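Local coordinates for SusD/RagB family nutrient-binding outer membrane lipoprotein (Bacteroides vulgatus, PDB 4F7A) that probably binds glycans, likely mucin O-glycans, at the outer membrane as a SusD-like lipoprotein with a TPR-like helical fold, at residues A[262-268]-A[295-299]. Sequence-based numbering, arbitrary orientation.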
loop_
_atom_site.group_PDB
_atom_site.type_symbol
_atom_site.label_atom_id
_atom_site.label_comp_id
_atom_site.label_asym_id
_atom_site.label_seq_id
_atom_site.Cartn_x
_atom_site.Cartn_y
_atom_site.Cartn_z
ATOM N N TYR A 262 2.428 -14.035 10.364
ATOM C CA TYR A 262 1.271 -14.917 10.359
ATOM C C TYR A 262 0.122 -14.284 9.604
ATOM O O TYR A 262 0.045 -13.059 9.464
ATOM C CB TYR A 262 0.811 -15.253 11.800
ATOM C CG TYR A 262 1.722 -16.220 12.489
ATOM C CD1 TYR A 262 2.979 -15.814 12.961
ATOM C CD2 TYR A 262 1.371 -17.560 12.622
ATOM C CE1 TYR A 262 3.820 -16.703 13.595
ATOM C CE2 TYR A 262 2.227 -18.456 13.241
ATOM C CZ TYR A 262 3.451 -18.025 13.715
ATOM O OH TYR A 262 4.318 -18.924 14.337
HETATM N N MSE A 263 -0.761 -15.147 9.134
HETATM C CA MSE A 263 -2.018 -14.784 8.505
HETATM C C MSE A 263 -2.937 -14.015 9.461
HETATM O O MSE A 263 -3.061 -14.377 10.620
HETATM C CB MSE A 263 -2.724 -16.081 8.096
HETATM C CG MSE A 263 -3.880 -15.898 7.146
HETATM SE SE MSE A 263 -4.665 -17.607 6.753
HETATM C CE MSE A 263 -5.454 -17.183 5.034
ATOM N N GLY A 264 -3.586 -12.953 8.977
ATOM C CA GLY A 264 -4.558 -12.228 9.804
ATOM C C GLY A 264 -5.945 -12.856 9.743
ATOM O O GLY A 264 -6.308 -13.510 8.754
ATOM N N ALA A 265 -6.724 -12.692 10.808
ATOM C CA ALA A 265 -8.094 -13.240 10.868
ATOM C C ALA A 265 -9.026 -12.823 9.715
ATOM O O ALA A 265 -9.822 -13.641 9.241
ATOM C CB ALA A 265 -8.765 -12.899 12.230
ATOM N N THR A 266 -8.942 -11.586 9.246
ATOM C CA THR A 266 -9.847 -11.137 8.189
ATOM C C THR A 266 -9.531 -11.808 6.870
ATOM O O THR A 266 -10.433 -12.238 6.204
ATOM C CB THR A 266 -9.898 -9.585 7.989
ATOM O OG1 THR A 266 -10.165 -8.930 9.248
ATOM C CG2 THR A 266 -11.007 -9.220 7.019
ATOM N N ILE A 267 -8.254 -11.918 6.513
ATOM C CA ILE A 267 -7.886 -12.566 5.260
ATOM C C ILE A 267 -8.173 -14.080 5.337
ATOM O O ILE A 267 -8.592 -14.666 4.336
ATOM C CB ILE A 267 -6.454 -12.179 4.796
ATOM C CG1 ILE A 267 -6.275 -12.524 3.302
ATOM C CG2 ILE A 267 -5.346 -12.836 5.654
ATOM C CD1 ILE A 267 -5.066 -11.795 2.631
ATOM N N ALA A 268 -8.081 -14.699 6.522
ATOM C CA ALA A 268 -8.516 -16.108 6.678
ATOM C C ALA A 268 -10.036 -16.238 6.468
ATOM O O ALA A 268 -10.485 -17.123 5.767
ATOM C CB ALA A 268 -8.133 -16.664 8.028
ATOM N N TYR A 295 -6.860 -23.116 7.461
ATOM C CA TYR A 295 -6.168 -21.829 7.454
ATOM C C TYR A 295 -6.739 -20.994 8.573
ATOM O O TYR A 295 -7.925 -20.643 8.556
ATOM C CB TYR A 295 -6.339 -21.123 6.116
ATOM C CG TYR A 295 -5.594 -21.852 5.016
ATOM C CD1 TYR A 295 -6.155 -22.939 4.364
ATOM C CD2 TYR A 295 -4.303 -21.467 4.662
ATOM C CE1 TYR A 295 -5.441 -23.640 3.370
ATOM C CE2 TYR A 295 -3.588 -22.149 3.685
ATOM C CZ TYR A 295 -4.164 -23.216 3.035
ATOM O OH TYR A 295 -3.443 -23.875 2.075
ATOM N N LEU A 296 -5.899 -20.665 9.543
ATOM C CA LEU A 296 -6.327 -19.922 10.727
ATOM C C LEU A 296 -5.574 -18.606 10.789
ATOM O O LEU A 296 -4.357 -18.599 10.741
ATOM C CB LEU A 296 -6.057 -20.730 11.999
ATOM C CG LEU A 296 -6.736 -22.079 12.150
ATOM C CD1 LEU A 296 -6.347 -22.706 13.496
ATOM C CD2 LEU A 296 -8.284 -21.965 12.026
ATOM N N GLY A 297 -6.316 -17.498 10.863
ATOM C CA GLY A 297 -5.766 -16.170 10.965
ATOM C C GLY A 297 -5.799 -15.587 12.372
ATOM O O GLY A 297 -6.738 -15.814 13.136
ATOM N N VAL A 298 -4.775 -14.808 12.697
ATOM C CA VAL A 298 -4.659 -14.193 13.996
ATOM C C VAL A 298 -5.592 -12.996 14.137
ATOM O O VAL A 298 -5.544 -12.074 13.326
ATOM C CB VAL A 298 -3.183 -13.768 14.243
ATOM C CG1 VAL A 298 -3.007 -13.137 15.628
ATOM C CG2 VAL A 298 -2.248 -15.015 14.050
ATOM N N PRO A 299 -6.449 -12.992 15.168
ATOM C CA PRO A 299 -7.314 -11.820 15.367
ATOM C C PRO A 299 -6.534 -10.646 15.954
ATOM O O PRO A 299 -5.760 -10.829 16.891
ATOM C CB PRO A 299 -8.339 -12.313 16.391
ATOM C CG PRO A 299 -7.566 -13.322 17.191
ATOM C CD PRO A 299 -6.621 -13.990 16.229
#
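Val298 pairs with Gly264 through the residues flanking it: its N gives a nearly straight hydrogen bond (169° at the hydrogen) to Met263 O at 2.7 Å, and its O accepts from Ala265 N at 2.8 Å. The second donor sits well above the carbonyl plane of Val298, 62° out of it. Together the two bonds make a single beta bridge where strand 262-263 passes, through the N-cap Gly264, into helix 265-273. Gly297 packs closely against this turn: its CA makes CA-H...O contacts with Met263 O at 3.3 Å and Gly264 O at 3.5 Å. The side of Gly297 where a CB would stand is filled by Gly264 O, Ala265 N and Ala268 CB, the last 3.5 Å from Gly297 N.

Selenomethionine Met263 swings CG anti to its own N (chi1 -166°) and runs extended from there, carrying SE past Leu296 O to Tyr295 CB, 3.9 Å away; SE lies near the plane of the Tyr295 ring, at its edge. Val298 CG2, anti to the carbonyl carbon, meets Tyr262 CB at 3.8 Å. The Tyr262 ring turns away from the loop to meet Phe317 edge-to-face, and its OH is hydrogen-bonded to Gln313 O. Ala265 CB touches Pro299 CA at 3.6 Å.

Both hydrogen bonds between the segments are backbone to backbone, with apolar side chains packed around them; Val298 O accepts the N-H of Ala265, a first-turn amide without an acceptor inside the helix.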